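Local structure of ribosome-inactivating protein (2G5X) at residues 16-19 against 20-23; 96-99 against 100-103; 119-122 against 123-127; 143-147 against 148-152; 158-161 against 162-166. The protein belongs to the plant ribosome-inactivating proteins, named for their action on ribosomes, and folds as one chain of a mixed sheet and many helices. All coordinates share one frame; numbering follows the deposited sequence. Where two conformers were deposited one is given.

Contact 1: residues 16-19 against 20-23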
loop_
_atom_site.group_PDB
_atom_site.type_symbol
_atom_site.label_atom_id
_atom_site.label_comp_id
_atom_site.label_asym_id
_atom_site.label_seq_id
_atom_site.Cartn_x
_atom_site.Cartn_y
_atom_site.Cartn_z
ATOM N N PHE A 16 2.484 -11.985 4.589
ATOM C CA PHE A 16 1.427 -11.053 4.224
ATOM C C PHE A 16 1.715 -10.490 2.830
ATOM O O PHE A 16 0.834 -10.454 1.972
ATOM C CB PHE A 16 1.368 -9.921 5.261
ATOM C CG PHE A 16 0.724 -8.662 4.761
ATOM C CD1 PHE A 16 -0.635 -8.622 4.460
ATOM C CD2 PHE A 16 1.482 -7.510 4.598
ATOM C CE1 PHE A 16 -1.231 -7.445 4.000
ATOM C CE2 PHE A 16 0.899 -6.329 4.140
ATOM C CZ PHE A 16 -0.458 -6.296 3.841
ATOM N N LEU A 17 2.953 -10.061 2.603
ATOM C CA LEU A 17 3.325 -9.508 1.304
ATOM C C LEU A 17 3.180 -10.525 0.172
ATOM O O LEU A 17 2.737 -10.175 -0.924
ATOM C CB LEU A 17 4.759 -8.977 1.335
ATOM C CG LEU A 17 4.983 -7.731 2.192
ATOM C CD1 LEU A 17 6.443 -7.321 2.099
ATOM C CD2 LEU A 17 4.080 -6.597 1.712
ATOM N N ASP A 18 3.554 -11.776 0.427
ATOM C CA ASP A 18 3.425 -12.798 -0.609
ATOM C C ASP A 18 1.949 -13.007 -0.930
ATOM O O ASP A 18 1.580 -13.179 -2.092
ATOM C CB ASP A 18 4.062 -14.127 -0.175
ATOM C CG ASP A 18 5.568 -14.157 -0.397
ATOM O OD1 ASP A 18 6.073 -13.334 -1.190
ATOM O OD2 ASP A 18 6.245 -15.017 0.208
ATOM N N SER A 19 1.101 -12.979 0.096
ATOM C CA SER A 19 -0.338 -13.152 -0.115
ATOM C C SER A 19 -0.869 -12.012 -0.971
ATOM O O SER A 19 -1.653 -12.223 -1.894
ATOM C CB SER A 19 -1.089 -13.176 1.219
ATOM O OG SER A 19 -2.486 -13.063 1.020
ATOM N N LEU A 20 -0.434 -10.796 -0.660
ATOM C CA LEU A 20 -0.863 -9.620 -1.407
ATOM C C LEU A 20 -0.388 -9.682 -2.863
ATOM O O LEU A 20 -1.154 -9.400 -3.784
ATOM C CB LEU A 20 -0.330 -8.349 -0.734
ATOM C CG LEU A 20 -0.649 -7.020 -1.431
ATOM C CD1 LEU A 20 -2.153 -6.884 -1.635
ATOM C CD2 LEU A 20 -0.110 -5.866 -0.592
ATOM N N ARG A 21 0.875 -10.049 -3.066
ATOM C CA ARG A 21 1.432 -10.146 -4.411
ATOM C C ARG A 21 0.627 -11.112 -5.272
ATOM O O ARG A 21 0.325 -10.821 -6.430
ATOM C CB ARG A 21 2.894 -10.602 -4.351
ATOM C CG ARG A 21 3.861 -9.531 -3.855
ATOM C CD ARG A 21 5.122 -10.155 -3.273
ATOM N NE ARG A 21 6.075 -9.145 -2.823
ATOM C CZ ARG A 21 7.039 -9.367 -1.934
ATOM N NH1 ARG A 21 7.184 -10.571 -1.390
ATOM N NH2 ARG A 21 7.851 -8.382 -1.578
ATOM N N GLU A 22 0.286 -12.262 -4.700
ATOM C CA GLU A 22 -0.481 -13.275 -5.418
ATOM C C GLU A 22 -1.854 -12.752 -5.834
ATOM O O GLU A 22 -2.338 -13.067 -6.922
ATOM C CB GLU A 22 -0.655 -14.527 -4.552
ATOM C CG GLU A 22 0.632 -15.286 -4.269
ATOM C CD GLU A 22 1.124 -16.091 -5.464
ATOM O OE1 GLU A 22 2.242 -16.635 -5.390
ATOM O OE2 GLU A 22 0.391 -16.188 -6.472
ATOM N N GLU A 23 -2.485 -11.957 -4.974
ATOM C CA GLU A 23 -3.802 -11.418 -5.300
ATOM C C GLU A 23 -3.747 -10.484 -6.509
ATOM O O GLU A 23 -4.639 -10.507 -7.359
ATOM C CB GLU A 23 -4.400 -10.693 -4.090
ATOM C CG GLU A 23 -4.843 -11.632 -2.981
ATOM C CD GLU A 23 -5.764 -12.730 -3.490
ATOM O OE1 GLU A 23 -5.325 -13.899 -3.570
ATOM O OE2 GLU A 23 -6.925 -12.419 -3.822
#
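F16 starts the account: its backbone O takes the N-H of L20 at 2.9 Å, while its ring tip comes obliquely to the leucine, CZ to CD2 at 4.5 Å. That loose apolar touch belongs to a buried side of the helix, where F16 and L20 both rest on V48 of strand 45-51 and V168 of helix 154-173. L17 comes next. Its O receives R21 N at 2.8 Å, and its side chain slants across the arginine so that CB sits 3.9 Å above the guanidinium plane, over the centre of that group. D18 meets the same guanidinium at its edge: OD1 forms a salt bridge with R21 NH1 at 3.0 Å. The bond is bent, 142° at the hydrogen. NH1 stands above the carboxylate plane, OD1 lies close to the guanidinium plane, and the two planes are 50° apart. R21 gets there with CG anti to its carbonyl carbon (chi1 -73°) and an extended run from CG to NE, which carries the charged end back along the helix. NE and NH2 bond the carbonyls of A172 and A171, and NH2 adds a salt bridge to E178, so several directions fix the guanidinium. S19 contributes through its backbone, its O accepting E23 N at 3.2 Å; the glutamate carboxylate itself goes to R26. This is plain alpha-helical i to i+4 bonding with an i to i+3 salt bridge, within helix 10-25 of the beta-alpha-beta unit made with strands 3-5 and 45-51.

Contact 2: residues 96-99 against 100-103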
loop_
_atom_site.group_PDB
_atom_site.type_symbol
_atom_site.label_atom_id
_atom_site.label_comp_id
_atom_site.label_asym_id
_atom_site.label_seq_id
_atom_site.Cartn_x
_atom_site.Cartn_y
_atom_site.Cartn_z
ATOM N N SER A 96 -17.362 6.258 -5.426
ATOM C CA SER A 96 -18.384 6.361 -4.384
ATOM C C SER A 96 -19.654 5.570 -4.677
ATOM O O SER A 96 -20.197 4.907 -3.790
ATOM C CB SER A 96 -18.749 7.829 -4.125
ATOM O OG SER A 96 -19.317 8.431 -5.271
ATOM N N GLY A 97 -20.122 5.638 -5.917
ATOM C CA GLY A 97 -21.333 4.925 -6.286
ATOM C C GLY A 97 -21.238 3.417 -6.142
ATOM O O GLY A 97 -22.237 2.751 -5.869
ATOM N N LYS A 98 -20.039 2.875 -6.321
ATOM C CA LYS A 98 -19.824 1.436 -6.216
ATOM C C LYS A 98 -19.046 1.060 -4.956
ATOM O O LYS A 98 -18.330 0.059 -4.938
ATOM C CB LYS A 98 -19.075 0.933 -7.459
ATOM C CG LYS A 98 -17.776 1.674 -7.743
ATOM C CD LYS A 98 -17.083 1.160 -9.003
ATOM C CE LYS A 98 -16.525 -0.243 -8.811
ATOM N NZ LYS A 98 -15.780 -0.719 -10.015
ATOM N N TYR A 99 -19.205 1.853 -3.899
ATOM C CA TYR A 99 -18.492 1.611 -2.648
ATOM C C TYR A 99 -18.699 0.200 -2.102
ATOM O O TYR A 99 -17.780 -0.397 -1.537
ATOM C CB TYR A 99 -18.908 2.652 -1.593
ATOM C CG TYR A 99 -20.217 2.359 -0.889
ATOM C CD1 TYR A 99 -20.245 1.636 0.308
ATOM C CD2 TYR A 99 -21.430 2.782 -1.428
ATOM C CE1 TYR A 99 -21.449 1.343 0.946
ATOM C CE2 TYR A 99 -22.638 2.493 -0.801
ATOM C CZ TYR A 99 -22.641 1.775 0.384
ATOM O OH TYR A 99 -23.838 1.483 0.998
ATOM N N LYS A 100 -19.900 -0.336 -2.289
ATOM C CA LYS A 100 -20.236 -1.669 -1.800
ATOM C C LYS A 100 -19.576 -2.778 -2.617
ATOM O O LYS A 100 -19.360 -3.883 -2.111
ATOM C CB LYS A 100 -21.758 -1.848 -1.805
ATOM C CG LYS A 100 -22.259 -3.055 -1.034
ATOM C CD LYS A 100 -21.939 -2.942 0.449
ATOM C CE LYS A 100 -22.602 -4.057 1.243
ATOM N NZ LYS A 100 -22.246 -4.001 2.686
ATOM N N SER A 101 -19.265 -2.486 -3.876
ATOM C CA SER A 101 -18.620 -3.459 -4.757
ATOM C C SER A 101 -17.123 -3.507 -4.486
ATOM O O SER A 101 -16.450 -4.480 -4.820
ATOM C CB SER A 101 -18.854 -3.091 -6.224
ATOM O OG SER A 101 -17.918 -2.127 -6.662
ATOM N N ILE A 102 -16.609 -2.439 -3.886
ATOM C CA ILE A 102 -15.192 -2.340 -3.558
ATOM C C ILE A 102 -14.975 -2.802 -2.120
ATOM O O ILE A 102 -14.202 -3.726 -1.865
ATOM C CB ILE A 102 -14.699 -0.892 -3.722
ATOM C CG1 ILE A 102 -14.840 -0.476 -5.191
ATOM C CG2 ILE A 102 -13.260 -0.770 -3.242
ATOM C CD1 ILE A 102 -14.545 0.983 -5.457
ATOM N N PHE A 103 -15.658 -2.149 -1.184
ATOM C CA PHE A 103 -15.572 -2.514 0.229
ATOM C C PHE A 103 -16.754 -3.424 0.533
ATOM O O PHE A 103 -17.826 -2.973 0.939
ATOM C CB PHE A 103 -15.618 -1.266 1.113
ATOM C CG PHE A 103 -14.357 -0.449 1.071
ATOM C CD1 PHE A 103 -13.176 -0.939 1.626
ATOM C CD2 PHE A 103 -14.345 0.805 0.475
ATOM C CE1 PHE A 103 -12.003 -0.186 1.588
ATOM C CE2 PHE A 103 -13.175 1.566 0.432
ATOM C CZ PHE A 103 -12.002 1.067 0.991
HETATM O O HOH W 1 -22.325 0.347 -3.949
#
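K98 and I102 form the close side of this short turn of helix, their side chains crossing at about a right angle with K98 CE 4.0 Å from I102 CG1. K98 is the N-cap residue of helix 99-102, and its carbonyl O is the acceptor that the turn closes on. S101 N reaches that K98 O at 2.9 Å from well above the carbonyl plane, and I102 N adds a weak bond. S101 was modelled in two conformers; in one its OG meets K98 O at 2.8 Å, in the carbonyl plane and on a lone pair, a bond that may not be present at all times. One residue on, Y99 O accepts F103 N at 2.8 Å along a fairly straight path of 157°, ending the turn as F103 leaves helical geometry. I102 and F103 are buried, both against A62 of strand 58-64. The ring of Y99 lies between the sheet and the open side, touching A85, F87 and L109. It is set between the backbone N and the carbonyl carbon (chi1 81°), which folds it over the next residue: K100 CB lies 4.2 Å from the ring centroid and 10° off the normal, a CH-pi contact on one face. The solvent side belongs to K100, S101 and a water. K100 bends at chi2 and runs off to the carbonyl of A106, while the water accepts from K100 N at 3.0 Å. The chemistry implies a brief helix held mainly through two carbonyl oxygens, with the water bridging K100 N to G97 O at the start of the turn.

Contact 3: residues 119-122 against 123-127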
loop_
_atom_site.group_PDB
_atom_site.type_symbol
_atom_site.label_atom_id
_atom_site.label_comp_id
_atom_site.label_asym_id
_atom_site.label_seq_id
_atom_site.Cartn_x
_atom_site.Cartn_y
_atom_site.Cartn_z
ATOM N N TYR A 119 0.984 11.135 -4.870
ATOM C CA TYR A 119 2.148 11.311 -4.013
ATOM C C TYR A 119 2.323 12.799 -3.740
ATOM O O TYR A 119 2.670 13.198 -2.631
ATOM C CB TYR A 119 3.411 10.751 -4.678
ATOM C CG TYR A 119 3.757 9.338 -4.260
ATOM C CD1 TYR A 119 3.850 8.992 -2.909
ATOM C CD2 TYR A 119 4.011 8.350 -5.210
ATOM C CE1 TYR A 119 4.187 7.699 -2.515
ATOM C CE2 TYR A 119 4.347 7.053 -4.828
ATOM C CZ TYR A 119 4.433 6.736 -3.480
ATOM O OH TYR A 119 4.762 5.452 -3.099
ATOM N N THR A 120 2.073 13.623 -4.753
ATOM C CA THR A 120 2.215 15.065 -4.590
ATOM C C THR A 120 1.303 15.639 -3.504
ATOM O O THR A 120 1.773 16.351 -2.612
ATOM C CB THR A 120 1.946 15.814 -5.914
ATOM O OG1 THR A 120 0.670 15.428 -6.435
ATOM C CG2 THR A 120 3.028 15.496 -6.931
ATOM N N ASP A 121 0.009 15.330 -3.559
ATOM C CA ASP A 121 -0.906 15.868 -2.554
ATOM C C ASP A 121 -0.714 15.225 -1.183
ATOM O O ASP A 121 -0.849 15.897 -0.160
ATOM C CB ASP A 121 -2.370 15.718 -2.989
ATOM C CG ASP A 121 -3.308 16.603 -2.177
ATOM O OD1 ASP A 121 -3.053 17.823 -2.101
ATOM O OD2 ASP A 121 -4.296 16.091 -1.614
ATOM N N LEU A 122 -0.409 13.929 -1.159
ATOM C CA LEU A 122 -0.198 13.245 0.111
ATOM C C LEU A 122 0.939 13.900 0.892
ATOM O O LEU A 122 0.820 14.129 2.096
ATOM C CB LEU A 122 0.110 11.761 -0.113
ATOM C CG LEU A 122 -1.077 10.885 -0.526
ATOM C CD1 LEU A 122 -0.585 9.476 -0.833
ATOM C CD2 LEU A 122 -2.119 10.850 0.596
ATOM N N GLN A 123 2.035 14.208 0.205
ATOM C CA GLN A 123 3.174 14.844 0.860
ATOM C C GLN A 123 2.835 16.277 1.281
ATOM O O GLN A 123 3.279 16.736 2.335
ATOM C CB GLN A 123 4.400 14.827 -0.063
ATOM C CG GLN A 123 4.900 13.418 -0.384
ATOM C CD GLN A 123 5.997 13.390 -1.438
ATOM O OE1 GLN A 123 7.189 13.375 -1.123
ATOM N NE2 GLN A 123 5.593 13.387 -2.703
ATOM N N ASN A 124 2.044 16.978 0.470
ATOM C CA ASN A 124 1.657 18.346 0.805
ATOM C C ASN A 124 0.787 18.379 2.063
ATOM O O ASN A 124 0.962 19.240 2.926
ATOM C CB ASN A 124 0.904 19.006 -0.359
ATOM C CG ASN A 124 1.817 19.356 -1.526
ATOM O OD1 ASN A 124 2.976 19.718 -1.334
ATOM N ND2 ASN A 124 1.287 19.270 -2.742
ATOM N N LYS A 125 -0.144 17.435 2.172
ATOM C CA LYS A 125 -1.028 17.371 3.337
ATOM C C LYS A 125 -0.303 16.891 4.592
ATOM O O LYS A 125 -0.540 17.403 5.688
ATOM C CB LYS A 125 -2.218 16.442 3.057
ATOM C CG LYS A 125 -3.490 17.156 2.612
ATOM C CD LYS A 125 -3.259 18.005 1.385
ATOM C CE LYS A 125 -4.529 18.736 0.982
ATOM N NZ LYS A 125 -4.296 19.596 -0.203
ATOM N N ALA A 126 0.569 15.900 4.431
ATOM C CA ALA A 126 1.316 15.344 5.555
ATOM C C ALA A 126 2.402 16.295 6.042
ATOM O O ALA A 126 2.798 16.255 7.210
ATOM C CB ALA A 126 1.940 14.013 5.154
ATOM N N GLY A 127 2.881 17.147 5.143
ATOM C CA GLY A 127 3.926 18.088 5.504
ATOM C C GLY A 127 5.296 17.436 5.602
ATOM O O GLY A 127 6.188 17.959 6.272
HETATM O O HOH W 2 4.462 17.416 -2.746
HETATM O O HOH W 3 -1.316 19.080 -3.706
HETATM O O HOH W 4 -6.283 18.210 -2.368
#
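Q123 stretches back over Y119 and grips its carbonyl twice. The amide NE2 stands above the carbonyl plane, 74° out of it, at 2.9 Å from Y119 O; Q123 N comes to Y119 O from the opposite face at 3.1 Å as the ordinary helix bond. The extended chain (chi2 172°) carries the amide back to that oxygen, which lies almost in the amide plane, and OE1 is taken by the N-H of R130. D121 and K125 meet on another flank, slanting over one another. D121 CG is anti to the backbone N (chi1 -164°), and K125 is bent at chi2 so that NZ meets the syn lone pair of D121 OD1 at 2.9 Å. Helix 119-126 is amphipathic, with L122 and A126 turned to helix 154-173 and this i to i+4 salt bridge lying on a more open side. Its charges are well supplied: OD2 bonds A116 N, and one water joins D121 OD2 to K125 NZ. A second water links D121 OD1, which it reaches at 2.7 Å, to N124 ND2. At the end of the helix L122 O accepts A126 N at 2.9 Å, and G127 leaves the helix with positive phi.

Contact 4: residues 143-147 against 148-152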
loop_
_atom_site.group_PDB
_atom_site.type_symbol
_atom_site.label_atom_id
_atom_site.label_comp_id
_atom_site.label_asym_id
_atom_site.label_seq_id
_atom_site.Cartn_x
_atom_site.Cartn_y
_atom_site.Cartn_z
ATOM N N ALA A 143 0.226 6.278 13.471
ATOM C CA ALA A 143 -0.562 6.915 12.417
ATOM C C ALA A 143 -1.968 6.319 12.372
ATOM O O ALA A 143 -2.954 7.026 12.164
ATOM C CB ALA A 143 0.134 6.744 11.068
ATOM N N PHE A 144 -2.045 5.009 12.572
ATOM C CA PHE A 144 -3.310 4.279 12.576
ATOM C C PHE A 144 -4.223 4.839 13.676
ATOM O O PHE A 144 -5.392 5.156 13.437
ATOM C CB PHE A 144 -3.005 2.792 12.821
ATOM C CG PHE A 144 -4.200 1.871 12.714
ATOM C CD1 PHE A 144 -4.184 0.810 11.814
ATOM C CD2 PHE A 144 -5.297 2.011 13.561
ATOM C CE1 PHE A 144 -5.242 -0.103 11.762
ATOM C CE2 PHE A 144 -6.358 1.107 13.517
ATOM C CZ PHE A 144 -6.331 0.047 12.620
ATOM N N THR A 145 -3.670 4.981 14.876
ATOM C CA THR A 145 -4.420 5.484 16.027
ATOM C C THR A 145 -4.986 6.893 15.836
ATOM O O THR A 145 -6.050 7.216 16.364
ATOM C CB THR A 145 -3.535 5.460 17.290
ATOM O OG1 THR A 145 -3.142 4.112 17.558
ATOM C CG2 THR A 145 -4.293 6.006 18.495
ATOM N N ALA A 146 -4.282 7.725 15.079
ATOM C CA ALA A 146 -4.737 9.091 14.840
ATOM C C ALA A 146 -5.852 9.152 13.801
ATOM O O ALA A 146 -6.458 10.202 13.593
ATOM C CB ALA A 146 -3.563 9.959 14.394
ATOM N N VAL A 147 -6.127 8.020 13.159
ATOM C CA VAL A 147 -7.156 7.958 12.127
ATOM C C VAL A 147 -8.402 7.145 12.478
ATOM O O VAL A 147 -9.524 7.647 12.391
ATOM C CB VAL A 147 -6.562 7.400 10.809
ATOM C CG1 VAL A 147 -7.670 7.128 9.798
ATOM C CG2 VAL A 147 -5.562 8.394 10.242
ATOM N N TYR A 148 -8.211 5.893 12.873
ATOM C CA TYR A 148 -9.339 5.020 13.183
ATOM C C TYR A 148 -10.438 5.592 14.086
ATOM O O TYR A 148 -10.194 5.988 15.228
ATOM C CB TYR A 148 -8.829 3.695 13.764
ATOM C CG TYR A 148 -9.938 2.727 14.117
ATOM C CD1 TYR A 148 -10.559 2.775 15.365
ATOM C CD2 TYR A 148 -10.387 1.783 13.192
ATOM C CE1 TYR A 148 -11.602 1.908 15.685
ATOM C CE2 TYR A 148 -11.432 0.911 13.500
ATOM C CZ TYR A 148 -12.033 0.982 14.747
ATOM O OH TYR A 148 -13.072 0.137 15.058
ATOM N N GLY A 149 -11.654 5.630 13.545
ATOM C CA GLY A 149 -12.814 6.106 14.283
ATOM C C GLY A 149 -12.846 7.553 14.737
ATOM O O GLY A 149 -13.661 7.913 15.590
ATOM N N LYS A 150 -11.992 8.396 14.171
ATOM C CA LYS A 150 -11.970 9.795 14.586
ATOM C C LYS A 150 -12.334 10.771 13.474
ATOM O O LYS A 150 -12.696 10.371 12.366
ATOM C CB LYS A 150 -10.585 10.148 15.127
ATOM C CG LYS A 150 -10.158 9.301 16.316
ATOM C CD LYS A 150 -8.756 9.653 16.770
ATOM C CE LYS A 150 -8.368 8.843 17.995
ATOM N NZ LYS A 150 -7.004 9.188 18.473
ATOM N N VAL A 151 -12.259 12.059 13.797
ATOM C CA VAL A 151 -12.520 13.107 12.824
ATOM C C VAL A 151 -11.254 13.146 11.973
ATOM O O VAL A 151 -10.145 13.198 12.509
ATOM C CB VAL A 151 -12.718 14.476 13.508
ATOM C CG1 VAL A 151 -12.734 15.582 12.465
ATOM C CG2 VAL A 151 -14.015 14.478 14.300
ATOM N N PHE A 152 -11.422 13.110 10.657
ATOM C CA PHE A 152 -10.292 13.107 9.731
ATOM C C PHE A 152 -9.733 14.491 9.409
ATOM O O PHE A 152 -10.483 15.422 9.125
ATOM C CB PHE A 152 -10.701 12.450 8.408
ATOM C CG PHE A 152 -11.130 11.017 8.536
ATOM C CD1 PHE A 152 -12.096 10.494 7.679
ATOM C CD2 PHE A 152 -10.558 10.179 9.490
ATOM C CE1 PHE A 152 -12.486 9.163 7.770
ATOM C CE2 PHE A 152 -10.941 8.845 9.588
ATOM C CZ PHE A 152 -11.908 8.333 8.726
HETATM O O HOH W 5 -8.103 5.481 16.882
HETATM O O HOH W 6 -7.498 12.360 11.847
#
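F152 presents its ring edge to V147, whose carbonyl O lies near the ring plane, 3.4 Å from CE2. V147 CG1 approaches the same ring atom, F152 CE2, at 3.7 Å, the two side chains crossing at about a right angle. The side chains of F144 and Y148 lie side by side, pointing the same way, and F144 CE2 comes obliquely to Y148 CB at 3.6 Å. Both have CG anti to the backbone N (chi1 -174° for F144), which sends the two side chains out in one direction. A water sits in the plane of the Y148 ring, at its edge, and donates to both T145 O and Y148 O. The backbone bond beneath these rings is notably straight, Y148 N to F144 O at 3.0 Å with 179° at the acceptor; V147 N shares that oxygen. K150 runs back extended beyond CG, and its NZ bonds T145 O at 3.0 Å from above the carbonyl plane, which places a positive charge near the late carbonyls of the helix, where it would probably be favourable. A second water spans A146 O and V151 O. Around the group, V147 packs on F73 and F160, and G149 N bonds the carboxylate of D75, tying the loop to strand 69-76. The chain turns back at V147 to K150, where K150 N meets V147 O at 3.1 Å and G149 has positive phi in the third position: a type II beta turn in the connection between helix 137-145 and helix 154-173.

Contact 5: residues 158-161 against 162-166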
loop_
_atom_site.group_PDB
_atom_site.type_symbol
_atom_site.label_atom_id
_atom_site.label_comp_id
_atom_site.label_asym_id
_atom_site.label_seq_id
_atom_site.Cartn_x
_atom_site.Cartn_y
_atom_site.Cartn_z
ATOM N N ALA A 158 -3.210 11.731 5.433
ATOM C CA ALA A 158 -2.083 11.688 4.500
ATOM C C ALA A 158 -0.879 10.922 5.046
ATOM O O ALA A 158 -0.240 10.160 4.320
ATOM C CB ALA A 158 -1.667 13.107 4.119
ATOM N N LYS A 159 -0.567 11.127 6.323
ATOM C CA LYS A 159 0.568 10.453 6.942
ATOM C C LYS A 159 0.329 8.951 7.012
ATOM O O LYS A 159 1.211 8.158 6.678
ATOM C CB LYS A 159 0.807 11.016 8.344
ATOM C CG LYS A 159 1.381 12.416 8.360
ATOM C CD LYS A 159 2.115 12.670 9.667
ATOM C CE LYS A 159 3.060 11.537 10.011
ATOM N NZ LYS A 159 4.020 11.967 11.068
ATOM N N PHE A 160 -0.871 8.566 7.440
ATOM C CA PHE A 160 -1.241 7.159 7.537
ATOM C C PHE A 160 -1.147 6.500 6.158
ATOM O O PHE A 160 -0.636 5.389 6.019
ATOM C CB PHE A 160 -2.671 7.028 8.080
ATOM C CG PHE A 160 -3.242 5.641 7.960
ATOM C CD1 PHE A 160 -2.706 4.588 8.688
ATOM C CD2 PHE A 160 -4.305 5.386 7.097
ATOM C CE1 PHE A 160 -3.216 3.296 8.560
ATOM C CE2 PHE A 160 -4.823 4.095 6.961
ATOM C CZ PHE A 160 -4.276 3.050 7.694
ATOM N N ALA A 161 -1.640 7.194 5.138
ATOM C CA ALA A 161 -1.614 6.672 3.773
ATOM C C ALA A 161 -0.195 6.484 3.228
ATOM O O ALA A 161 0.114 5.459 2.628
ATOM C CB ALA A 161 -2.403 7.597 2.850
ATOM N N LEU A 162 0.666 7.475 3.434
ATOM C CA LEU A 162 2.038 7.389 2.942
ATOM C C LEU A 162 2.827 6.259 3.592
ATOM O O LEU A 162 3.580 5.558 2.917
ATOM C CB LEU A 162 2.759 8.722 3.155
ATOM C CG LEU A 162 2.382 9.834 2.176
ATOM C CD1 LEU A 162 2.971 11.155 2.645
ATOM C CD2 LEU A 162 2.886 9.480 0.782
ATOM N N ILE A 163 2.655 6.074 4.898
ATOM C CA ILE A 163 3.364 5.006 5.588
ATOM C C ILE A 163 2.864 3.659 5.069
ATOM O O ILE A 163 3.654 2.739 4.834
ATOM C CB ILE A 163 3.156 5.081 7.118
ATOM C CG1 ILE A 163 3.765 6.379 7.665
ATOM C CG2 ILE A 163 3.812 3.880 7.788
ATOM C CD1 ILE A 163 3.460 6.630 9.145
ATOM N N SER A 164 1.551 3.553 4.877
ATOM C CA SER A 164 0.951 2.321 4.373
ATOM C C SER A 164 1.429 2.014 2.953
ATOM O O SER A 164 1.704 0.862 2.619
ATOM C CB SER A 164 -0.576 2.429 4.391
ATOM O OG SER A 164 -1.071 2.479 5.721
ATOM N N ILE A 165 1.525 3.041 2.114
ATOM C CA ILE A 165 1.978 2.846 0.741
ATOM C C ILE A 165 3.404 2.288 0.716
ATOM O O ILE A 165 3.698 1.332 -0.003
ATOM C CB ILE A 165 1.907 4.175 -0.051
ATOM C CG1 ILE A 165 0.437 4.549 -0.279
ATOM C CG2 ILE A 165 2.644 4.048 -1.379
ATOM C CD1 ILE A 165 0.230 5.957 -0.810
ATOM N N GLN A 166 4.283 2.871 1.522
ATOM C CA GLN A 166 5.671 2.426 1.588
ATOM C C GLN A 166 5.808 0.991 2.093
ATOM O O GLN A 166 6.456 0.159 1.458
ATOM C CB GLN A 166 6.472 3.346 2.517
ATOM C CG GLN A 166 6.664 4.757 2.000
ATOM C CD GLN A 166 7.839 4.871 1.052
ATOM O OE1 GLN A 166 7.930 4.139 0.067
ATOM N NE2 GLN A 166 8.749 5.797 1.344
#
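From A158 to Q166 the backbone is regular alpha helix, each carbonyl of 158-161 taking the N-H four residues on, as in A158 O to L162 N at 3.0 Å and A161 O to I165 N at 2.8 Å. The side-chain event is at F160 and S164. The hydroxyl of S164 folds back to the helix, OG to F160 O at 3.0 Å, so that this carbonyl has two donors; S164 N and OG reach it from opposite faces of its plane. With OG anti to the carbonyl carbon (chi1 -68°), the hydroxyl also ends over one face of the F160 ring, 3.6 Å above the plane and offset toward the rim, with CE1 its nearest ring atom. A buried polar group is thereby satisfied within its own helix. Helix 154-173 is the long, largely buried central helix of this ribosome-inactivating fold, with helices 119-126 and 137-145 packed against it and strand 58-64 meeting F160 and S164. The branched residues follow the same backbone closely: I163 CG1 lies 3.3 Å from K159 O, and I165 CG1 lies 3.1 Å from A161 O. L162 CG similarly comes to 3.4 Å from A158 O. Beyond the helix, L162 and I163 both touch L133, I165 touches Y119 and L122, and F160, I163 and S164 share L140.

Contacts 1 to 5 follow in series along the chain. Contact 5, on helix 154-173, lies nearest the middle of the chain, about 8 Å from its centre. Two others touch it: contact 3, with centres about 10 Å apart, where A158 packs on L122, K125 and A126, and contact 4, about 13 Å away, where A143, F144 and V147 meet F160. Contacts 1 and 2 touch none of the others; contact 1, on helix 10-25, has its centre about 18 Å from contact 5, and contact 2, beside the sheet, about 22 Å. The central helix thus joins the helices of contacts 3 and 4, while contact 1 reaches it through other residues of helix 154-173.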